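Local coordinates for protein beta-mannosidase (Trichoderma harzianum, PDB 4CVU) that probably hydrolyses terminal beta-linked mannose residues from oligosaccharides, as a fungal beta-mannosidase of glycoside hydrolase family 2, at residues D819-I824 and H846-P851; I432-D437 and N476-L481; T570-Y575 and A585-R590. All blocks are in the same frame, centred on the assembly; numbering follows the deposited sequence.

Contact 1: D819-I824 and H846-P851; sequences DAVLVI and HNHFLP. With CD (cadmium ion), chain Y.
L822 and F849 face each other as a hydrogen-bonded antiparallel pair. L822 N gives a bond to F849 O at 2.9 Å, and F849 N returns one to L822 O. I824 and N847 form the next such pair, and V823 and H848 make the non-hydrogen-bonded pair between them. This is the beta hairpin of strands 821-830 and 841-849, in a four-stranded sheet of the Ig/CBM-like domain.

On the face of L822, I824, N847 and F849, the CB atoms of L822 and F849 stand 4.1 Å apart. I824 CB packs on N847 CB, while I824 CD1 lies against the backbone of H848 and reaches F849 CB. The F849 ring is turned off toward W746, which it meets edge to face. V821 CG2 lies at the edge of the H848 ring, 4.0 Å from H848 CD2. L850 CD1 fills the angle between V821 CG2 and A820 O. Beyond the strand ends, P851 fits its CD against A820 O at 3.2 Å and its CG near A820 CB.

H848 ND1 binds a cadmium ion at 2.5 Å, and two waters are further ligands. N847 OD1 takes H848 N at 2.7 Å, from above the amide plane, and also K684 NZ. N847 ND2 donates to A742 O. The chemistry is thus a backbone ladder with apolar flanks, a buried amide held at both ends and one imidazole nitrogen given to metal.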
loop_
_atom_site.group_PDB
_atom_site.type_symbol
_atom_site.label_atom_id
_atom_site.label_comp_id
_atom_site.label_asym_id
_atom_site.label_seq_id
_atom_site.Cartn_x
_atom_site.Cartn_y
_atom_site.Cartn_z
ATOM N N ASP A 819 8.477 -22.604 36.454
ATOM C CA ASP A 819 7.226 -22.149 37.050
ATOM C C ASP A 819 7.610 -21.220 38.213
ATOM O O ASP A 819 7.249 -21.449 39.353
ATOM C CB ASP A 819 6.385 -23.360 37.509
ATOM C CG ASP A 819 4.949 -22.995 37.892
ATOM O OD1 ASP A 819 4.440 -21.926 37.492
ATOM O OD2 ASP A 819 4.317 -23.796 38.609
ATOM N N ALA A 820 8.411 -20.190 37.888
ATOM C CA ALA A 820 8.908 -19.254 38.893
ATOM C C ALA A 820 9.286 -17.894 38.325
ATOM O O ALA A 820 9.911 -17.789 37.283
ATOM C CB ALA A 820 10.110 -19.857 39.589
ATOM N N VAL A 821 8.948 -16.844 39.055
ATOM C CA VAL A 821 9.415 -15.512 38.711
ATOM C C VAL A 821 9.645 -14.735 39.986
ATOM O O VAL A 821 8.901 -14.875 40.974
ATOM C CB VAL A 821 8.410 -14.772 37.790
ATOM C CG1 VAL A 821 7.093 -14.517 38.509
ATOM C CG2 VAL A 821 9.000 -13.459 37.287
ATOM N N LEU A 822 10.685 -13.903 39.949
ATOM C CA LEU A 822 11.054 -13.037 41.049
ATOM C C LEU A 822 10.701 -11.619 40.674
ATOM O O LEU A 822 11.220 -11.101 39.705
ATOM C CB LEU A 822 12.555 -13.126 41.339
ATOM C CG LEU A 822 13.153 -12.064 42.294
ATOM C CD1 LEU A 822 12.512 -12.094 43.670
ATOM C CD2 LEU A 822 14.657 -12.282 42.445
ATOM N N VAL A 823 9.846 -10.985 41.467
ATOM C CA VAL A 823 9.399 -9.626 41.200
ATOM C C VAL A 823 10.155 -8.705 42.144
ATOM O O VAL A 823 10.142 -8.902 43.349
ATOM C CB VAL A 823 7.881 -9.474 41.382
ATOM C CG1 VAL A 823 7.450 -8.049 41.095
ATOM C CG2 VAL A 823 7.154 -10.462 40.494
ATOM N N ILE A 824 10.838 -7.722 41.552
ATOM C CA ILE A 824 11.743 -6.809 42.238
ATOM C C ILE A 824 11.186 -5.384 42.236
ATOM O O ILE A 824 10.928 -4.840 41.181
ATOM C CB ILE A 824 13.091 -6.804 41.507
ATOM C CG1 ILE A 824 13.710 -8.213 41.531
ATOM C CG2 ILE A 824 14.038 -5.791 42.132
ATOM C CD1 ILE A 824 14.792 -8.409 40.507
ATOM N N HIS A 846 10.800 -0.799 39.055
ATOM C CA HIS A 846 10.204 -2.123 38.924
ATOM C C HIS A 846 11.046 -2.972 37.979
ATOM O O HIS A 846 11.581 -2.489 37.018
ATOM C CB HIS A 846 8.762 -2.028 38.437
ATOM C CG HIS A 846 7.900 -1.221 39.342
ATOM N ND1 HIS A 846 7.911 0.159 39.344
ATOM C CD2 HIS A 846 7.066 -1.588 40.347
ATOM C CE1 HIS A 846 7.096 0.604 40.286
ATOM N NE2 HIS A 846 6.577 -0.437 40.913
ATOM N N ASN A 847 11.166 -4.238 38.291
ATOM C CA ASN A 847 11.988 -5.148 37.519
ATOM C C ASN A 847 11.557 -6.580 37.844
ATOM O O ASN A 847 10.677 -6.794 38.705
ATOM C CB ASN A 847 13.460 -4.927 37.860
ATOM C CG ASN A 847 14.403 -5.448 36.795
ATOM O OD1 ASN A 847 14.002 -6.136 35.846
ATOM N ND2 ASN A 847 15.662 -5.100 36.934
ATOM N N HIS A 848 12.124 -7.551 37.138
ATOM C CA HIS A 848 11.876 -8.957 37.418
ATOM C C HIS A 848 13.073 -9.839 37.066
ATOM O O HIS A 848 13.935 -9.448 36.277
ATOM C CB HIS A 848 10.648 -9.434 36.640
ATOM C CG HIS A 848 10.953 -9.863 35.242
ATOM N ND1 HIS A 848 11.487 -9.015 34.308
ATOM C CD2 HIS A 848 10.854 -11.064 34.636
ATOM C CE1 HIS A 848 11.685 -9.663 33.174
ATOM N NE2 HIS A 848 11.292 -10.908 33.345
ATOM N N PHE A 849 13.101 -11.047 37.623
ATOM C CA PHE A 849 14.086 -12.045 37.247
ATOM C C PHE A 849 13.424 -13.395 36.993
ATOM O O PHE A 849 12.739 -13.952 37.868
ATOM C CB PHE A 849 15.157 -12.231 38.303
ATOM C CG PHE A 849 16.060 -13.396 38.026
ATOM C CD1 PHE A 849 16.895 -13.393 36.908
ATOM C CD2 PHE A 849 16.082 -14.497 38.854
ATOM C CE1 PHE A 849 17.745 -14.475 36.636
ATOM C CE2 PHE A 849 16.926 -15.577 38.594
ATOM C CZ PHE A 849 17.755 -15.571 37.480
ATOM N N LEU A 850 13.651 -13.916 35.802
ATOM C CA LEU A 850 13.141 -15.192 35.400
ATOM C C LEU A 850 14.317 -16.167 35.356
ATOM O O LEU A 850 15.268 -15.940 34.622
ATOM C CB LEU A 850 12.505 -15.046 34.038
ATOM C CG LEU A 850 11.491 -16.099 33.630
ATOM C CD1 LEU A 850 10.178 -15.920 34.391
ATOM C CD2 LEU A 850 11.260 -16.017 32.133
ATOM N N PRO A 851 14.264 -17.248 36.148
ATOM C CA PRO A 851 15.366 -18.221 36.275
ATOM C C PRO A 851 15.495 -19.203 35.107
ATOM O O PRO A 851 16.354 -20.076 35.123
ATOM C CB PRO A 851 15.019 -18.971 37.549
ATOM C CG PRO A 851 13.529 -18.930 37.588
ATOM C CD PRO A 851 13.122 -17.610 37.006
HETATM CD CD CD Y . 10.067 -7.025 33.589
HETATM O O HOH W 1 8.544 -7.827 31.414
HETATM O O HOH W 2 8.416 -5.504 35.240
#

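Contact 2: I432-D437 and N476-L481; sequences IYDIAD and NHHASL. With CD (cadmium ion), chain S; CD (cadmium ion), chain R.
Y433 and H478 meet with the tyrosine CB over the imidazole face. Y433 CB lies 3.4 Å from the centroid of the H478 ring and only 4° off its normal, a CH-pi contact. The two rings are near parallel, with planes at 28°, but slid apart so that they barely overlap. The tyrosine ring runs on beside S480 and L481. S480 OG is at its edge, and L481 CD1 is 4.1 Å from Y433 CE2. The Y433 hydroxyl is hydrogen-bonded to S445.

H477 CE1 lies over the other face of the H478 ring, offset toward the rim, so the imidazole is sandwiched. Its edge is taken by polar atoms. H478 ND1 donates to D437 OD2 at 2.7 Å, in the ring plane and nearly straight at 177°. OD2 is met on the syn side, with the donor tilted out of the carboxylate plane; the two side chains cross at about a right angle. D434 OD1 comes to the ring edge, 3.1 Å from H478 CE1. H478 NE2 is hydrogen-bonded to a water that also binds a cadmium ion.

D437 links helix 430-439 to the type I turn H478-L481. D437 OD1 takes S480 N at 2.8 Å and a weak bond from S480 OG. A436 CB packs on S480 CB. The parallel strands 442-446 and 481-485 that follow helix and loop fit the (beta/alpha)8 barrel expected of family 2 hydrolases.

One cadmium ion is bound by both oxygens of D434, another by H477 NE2 at 2.8 Å. D430 is a ligand of both.

The His-carboxylate bond fixes the rotation of the H478 ring and ties helix to loop. The D437 carboxylate probably polarises the ring, whose NE2 faces the metal-bound water.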
loop_
_atom_site.group_PDB
_atom_site.type_symbol
_atom_site.label_atom_id
_atom_site.label_comp_id
_atom_site.label_asym_id
_atom_site.label_seq_id
_atom_site.Cartn_x
_atom_site.Cartn_y
_atom_site.Cartn_z
ATOM N N ILE A 432 16.873 22.993 15.803
ATOM C CA ILE A 432 16.893 21.707 16.491
ATOM C C ILE A 432 17.756 21.789 17.767
ATOM O O ILE A 432 17.368 21.249 18.793
ATOM C CB ILE A 432 17.377 20.560 15.562
ATOM C CG1 ILE A 432 16.374 20.353 14.436
ATOM C CG2 ILE A 432 17.541 19.266 16.357
ATOM C CD1 ILE A 432 16.746 19.276 13.435
ATOM N N TYR A 433 18.923 22.424 17.684
ATOM C CA TYR A 433 19.730 22.723 18.873
ATOM C C TYR A 433 18.917 23.585 19.843
ATOM O O TYR A 433 19.049 23.443 21.036
ATOM C CB TYR A 433 21.056 23.438 18.529
ATOM C CG TYR A 433 22.204 22.507 18.129
ATOM C CD1 TYR A 433 22.389 22.102 16.807
ATOM C CD2 TYR A 433 23.122 22.054 19.073
ATOM C CE1 TYR A 433 23.440 21.245 16.442
ATOM C CE2 TYR A 433 24.185 21.224 18.710
ATOM C CZ TYR A 433 24.342 20.821 17.389
ATOM O OH TYR A 433 25.387 19.981 17.003
ATOM N N ASP A 434 18.062 24.471 19.337
ATOM C CA ASP A 434 17.191 25.249 20.216
ATOM C C ASP A 434 16.320 24.388 21.105
ATOM O O ASP A 434 16.124 24.704 22.288
ATOM C CB ASP A 434 16.243 26.140 19.403
ATOM C CG ASP A 434 16.918 27.359 18.858
ATOM O OD1 ASP A 434 18.097 27.664 19.232
ATOM O OD2 ASP A 434 16.238 28.015 18.039
ATOM N N ILE A 435 15.777 23.329 20.541
ATOM C CA ILE A 435 14.919 22.432 21.261
ATOM C C ILE A 435 15.768 21.752 22.349
ATOM O O ILE A 435 15.406 21.671 23.522
ATOM C CB ILE A 435 14.300 21.409 20.297
ATOM C CG1 ILE A 435 13.206 22.129 19.473
ATOM C CG2 ILE A 435 13.657 20.270 21.080
ATOM C CD1 ILE A 435 12.802 21.441 18.221
ATOM N N ALA A 436 16.919 21.297 21.952
ATOM C CA ALA A 436 17.831 20.651 22.929
ATOM C C ALA A 436 18.170 21.616 24.062
ATOM O O ALA A 436 17.946 21.320 25.231
ATOM C CB ALA A 436 19.076 20.206 22.188
ATOM N N ASP A 437 18.637 22.812 23.711
ATOM C CA ASP A 437 18.931 23.876 24.682
ATOM C C ASP A 437 17.896 24.024 25.795
ATOM O O ASP A 437 18.216 23.988 26.987
ATOM C CB ASP A 437 18.986 25.237 23.952
ATOM C CG ASP A 437 20.201 25.421 23.126
ATOM O OD1 ASP A 437 21.150 24.602 23.193
ATOM O OD2 ASP A 437 20.242 26.452 22.404
ATOM N N ASN A 476 28.234 27.390 18.089
ATOM C CA ASN A 476 28.986 27.518 19.336
ATOM C C ASN A 476 28.206 28.083 20.525
ATOM O O ASN A 476 28.508 27.770 21.664
ATOM C CB ASN A 476 30.236 28.390 19.137
ATOM C CG ASN A 476 31.228 28.199 20.244
ATOM O OD1 ASN A 476 31.806 27.128 20.399
ATOM N ND2 ASN A 476 31.393 29.217 21.054
ATOM N N HIS A 477 27.205 28.908 20.246
ATOM C CA HIS A 477 26.449 29.564 21.307
ATOM C C HIS A 477 25.369 28.721 21.975
ATOM O O HIS A 477 24.742 29.179 22.927
ATOM C CB HIS A 477 25.751 30.791 20.726
ATOM C CG HIS A 477 24.602 30.459 19.847
ATOM N ND1 HIS A 477 23.301 30.435 20.310
ATOM C CD2 HIS A 477 24.543 30.114 18.541
ATOM C CE1 HIS A 477 22.489 30.114 19.321
ATOM N NE2 HIS A 477 23.217 29.908 18.244
ATOM N N HIS A 478 25.096 27.533 21.418
ATOM C CA HIS A 478 24.072 26.650 21.965
ATOM C C HIS A 478 24.533 25.984 23.232
ATOM O O HIS A 478 25.542 25.270 23.216
ATOM C CB HIS A 478 23.696 25.589 20.931
ATOM C CG HIS A 478 22.871 26.124 19.814
ATOM N ND1 HIS A 478 21.575 26.548 20.004
ATOM C CD2 HIS A 478 23.152 26.340 18.515
ATOM C CE1 HIS A 478 21.076 26.955 18.856
ATOM N NE2 HIS A 478 22.020 26.875 17.942
ATOM N N ALA A 479 23.790 26.182 24.328
ATOM C CA ALA A 479 24.153 25.527 25.606
ATOM C C ALA A 479 24.125 23.994 25.551
ATOM O O ALA A 479 24.881 23.327 26.267
ATOM C CB ALA A 479 23.274 26.019 26.727
ATOM N N SER A 480 23.285 23.442 24.667
ATOM C CA SER A 480 23.190 21.973 24.509
ATOM C C SER A 480 24.450 21.340 23.878
ATOM O O SER A 480 24.707 20.157 24.064
ATOM C CB SER A 480 21.979 21.650 23.656
ATOM O OG SER A 480 22.303 21.892 22.312
ATOM N N LEU A 481 25.228 22.116 23.136
ATOM C CA LEU A 481 26.382 21.595 22.423
ATOM C C LEU A 481 27.382 21.114 23.448
ATOM O O LEU A 481 27.752 21.848 24.343
ATOM C CB LEU A 481 27.007 22.669 21.523
ATOM C CG LEU A 481 28.325 22.301 20.823
ATOM C CD1 LEU A 481 28.133 21.110 19.894
ATOM C CD2 LEU A 481 28.915 23.496 20.052
HETATM CD CD CD S . 22.067 29.675 15.725
HETATM CD CD CD R . 17.921 29.827 17.734
HETATM O O HOH W 3 21.625 28.238 23.962
HETATM O O HOH W 4 22.882 27.484 14.996
HETATM O O HOH W 5 16.286 31.037 17.107
HETATM O O HOH W 6 19.422 31.415 19.077
HETATM O O HOH W 7 20.451 31.656 14.943
#

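Contact 3: T570-Y575 and A585-R590; sequences TDFYNY and AYPVGR. With CD (cadmium ion), chain B.
T570 meets P587 and G589 with its methyl. T570 CG2 lies 3.7 Å from P587 CB and close on the glycine, 3.6 Å from G589 CA.

D571 points its CB away from segment 585-590. D571 OD1 binds a cadmium ion at 2.2 Å, and two waters are also bound to the metal. The backbone D571 O touches P587 CG at 3.5 Å.

Strand 570-572 pairs in parallel with strand 592-595, and segment 585-590 is part of the loop that links the two. The contact therefore packs this connection back on its own first strand, with helix 664-692 beside F572, Y586 and P587.

F572 and P587 carry much of the contact. P587 CD lies 3.4 Å from F572 CD1. A585 O approaches F572 CE1 at 3.0 Å. Y586 turns its edge toward the F572 face in an offset edge-to-face pair, planes at 69°, with Y586 CD1 3.5 Å from F572 CE2. An alanine in place of F572 would probably open a gap against P587 and A585 and take from the Y586 edge the ring face it points at.

At N574, ND2 reaches a water that also donates to A585 O at 2.8 Å.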
loop_
_atom_site.group_PDB
_atom_site.type_symbol
_atom_site.label_atom_id
_atom_site.label_comp_id
_atom_site.label_asym_id
_atom_site.label_seq_id
_atom_site.Cartn_x
_atom_site.Cartn_y
_atom_site.Cartn_z
ATOM N N THR A 570 33.573 2.297 24.303
ATOM C CA THR A 570 33.375 0.960 23.735
ATOM C C THR A 570 32.194 0.893 22.740
ATOM O O THR A 570 31.238 1.642 22.865
ATOM C CB THR A 570 33.115 -0.072 24.827
ATOM O OG1 THR A 570 32.005 0.338 25.636
ATOM C CG2 THR A 570 34.361 -0.265 25.714
ATOM N N ASP A 571 32.311 -0.019 21.772
ATOM C CA ASP A 571 31.175 -0.516 20.944
ATOM C C ASP A 571 30.779 -1.962 21.310
ATOM O O ASP A 571 31.540 -2.721 21.924
ATOM C CB ASP A 571 31.579 -0.553 19.490
ATOM C CG ASP A 571 32.683 -1.543 19.236
ATOM O OD1 ASP A 571 33.779 -1.362 19.766
ATOM O OD2 ASP A 571 32.471 -2.525 18.495
ATOM N N PHE A 572 29.597 -2.389 20.927
ATOM C CA PHE A 572 29.305 -3.798 21.078
ATOM C C PHE A 572 28.282 -4.214 20.078
ATOM O O PHE A 572 27.106 -3.853 20.171
ATOM C CB PHE A 572 28.874 -4.201 22.513
ATOM C CG PHE A 572 29.047 -5.664 22.784
ATOM C CD1 PHE A 572 30.302 -6.253 22.666
ATOM C CD2 PHE A 572 27.973 -6.462 23.074
ATOM C CE1 PHE A 572 30.476 -7.604 22.879
ATOM C CE2 PHE A 572 28.134 -7.829 23.284
ATOM C CZ PHE A 572 29.397 -8.400 23.197
ATOM N N TYR A 573 28.758 -4.964 19.092
ATOM C CA TYR A 573 27.874 -5.485 18.082
ATOM C C TYR A 573 28.166 -6.951 17.866
ATOM O O TYR A 573 28.335 -7.395 16.735
ATOM C CB TYR A 573 28.059 -4.704 16.794
ATOM C CG TYR A 573 27.639 -3.260 16.857
ATOM C CD1 TYR A 573 26.294 -2.900 16.822
ATOM C CD2 TYR A 573 28.595 -2.247 16.876
ATOM C CE1 TYR A 573 25.916 -1.575 16.818
ATOM C CE2 TYR A 573 28.227 -0.923 16.889
ATOM C CZ TYR A 573 26.885 -0.593 16.858
ATOM O OH TYR A 573 26.567 0.742 16.859
ATOM N N ASN A 574 28.218 -7.717 18.934
ATOM C CA ASN A 574 28.344 -9.154 18.794
ATOM C C ASN A 574 26.982 -9.758 18.405
ATOM O O ASN A 574 26.018 -9.666 19.153
ATOM C CB ASN A 574 28.896 -9.729 20.098
ATOM C CG ASN A 574 29.305 -11.168 19.971
ATOM O OD1 ASN A 574 28.693 -11.944 19.235
ATOM N ND2 ASN A 574 30.353 -11.545 20.717
ATOM N N TYR A 575 26.912 -10.364 17.215
ATOM C CA TYR A 575 25.657 -10.870 16.638
ATOM C C TYR A 575 25.509 -12.397 16.831
ATOM O O TYR A 575 24.578 -13.046 16.320
ATOM C CB TYR A 575 25.555 -10.462 15.167
ATOM C CG TYR A 575 25.432 -8.955 14.950
ATOM C CD1 TYR A 575 24.276 -8.284 15.319
ATOM C CD2 TYR A 575 26.454 -8.216 14.375
ATOM C CE1 TYR A 575 24.138 -6.923 15.154
ATOM C CE2 TYR A 575 26.333 -6.845 14.198
ATOM C CZ TYR A 575 25.157 -6.193 14.589
ATOM O OH TYR A 575 24.984 -4.836 14.440
ATOM N N ALA A 585 30.922 -11.463 27.957
ATOM C CA ALA A 585 31.186 -11.083 26.588
ATOM C C ALA A 585 31.111 -9.560 26.324
ATOM O O ALA A 585 31.572 -9.114 25.271
ATOM C CB ALA A 585 30.267 -11.825 25.631
ATOM N N TYR A 586 30.571 -8.786 27.271
ATOM C CA TYR A 586 30.482 -7.327 27.127
ATOM C C TYR A 586 31.821 -6.586 27.361
ATOM O O TYR A 586 32.648 -7.017 28.154
ATOM C CB TYR A 586 29.391 -6.744 28.032
ATOM C CG TYR A 586 28.002 -7.351 27.887
ATOM C CD1 TYR A 586 27.626 -8.107 26.782
ATOM C CD2 TYR A 586 27.058 -7.155 28.889
ATOM C CE1 TYR A 586 26.345 -8.658 26.691
ATOM C CE2 TYR A 586 25.795 -7.710 28.826
ATOM C CZ TYR A 586 25.431 -8.458 27.739
ATOM O OH TYR A 586 24.166 -8.944 27.699
ATOM N N PRO A 587 32.031 -5.466 26.658
ATOM C CA PRO A 587 33.333 -4.769 26.777
ATOM C C PRO A 587 33.455 -4.003 28.095
ATOM O O PRO A 587 32.477 -3.389 28.527
ATOM C CB PRO A 587 33.317 -3.805 25.594
ATOM C CG PRO A 587 31.876 -3.556 25.325
ATOM C CD PRO A 587 31.169 -4.853 25.629
ATOM N N VAL A 588 34.618 -4.076 28.746
ATOM C CA VAL A 588 34.920 -3.277 29.941
ATOM C C VAL A 588 35.579 -1.945 29.553
ATOM O O VAL A 588 36.752 -1.920 29.254
ATOM C CB VAL A 588 35.810 -4.077 30.940
ATOM C CG1 VAL A 588 36.188 -3.224 32.127
ATOM C CG2 VAL A 588 35.045 -5.312 31.471
ATOM N N GLY A 589 34.811 -0.848 29.519
ATOM C CA GLY A 589 35.329 0.467 29.141
ATOM C C GLY A 589 34.892 1.628 30.019
ATOM O O GLY A 589 34.245 1.433 31.045
ATOM N N ARG A 590 35.240 2.838 29.618
ATOM C CA ARG A 590 34.949 4.047 30.393
ATOM C C ARG A 590 33.567 4.668 30.019
ATOM O O ARG A 590 33.022 5.536 30.726
ATOM C CB ARG A 590 36.024 5.099 30.101
ATOM C CG ARG A 590 37.480 4.682 30.301
ATOM C CD ARG A 590 37.890 4.524 31.764
ATOM N NE ARG A 590 39.334 4.282 31.815
ATOM C CZ ARG A 590 40.021 3.833 32.863
ATOM N NH1 ARG A 590 39.419 3.559 34.023
ATOM N NH2 ARG A 590 41.337 3.655 32.742
HETATM CD CD CD B . 35.292 -2.897 20.101
HETATM O O HOH W 8 32.228 -10.713 23.028
HETATM O O HOH W 9 37.056 -4.694 20.683
HETATM O O HOH W 10 35.509 -1.642 22.570
#

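How the contacts relate
The three contacts follow in series along the chain: contact 2 closes first, then contact 3, then contact 1. None touches another. Contacts 1 and 3 come closest, with nearest atoms about 12 Å apart and centres about 26 Å apart. Between centres, contacts 2 and 3 are about 30 Å apart and contacts 1 and 2 about 41 Å. Contact 2 lies about 13 Å from the centre of the chain and contact 1 about 33 Å. Contacts 2 and 3 probably belong to the central catalytic domain, contact 1 to the Ig/CBM-like domain. Contact 2 has two cadmium ions beside it, the others one each; no catalytic role is established for these metals.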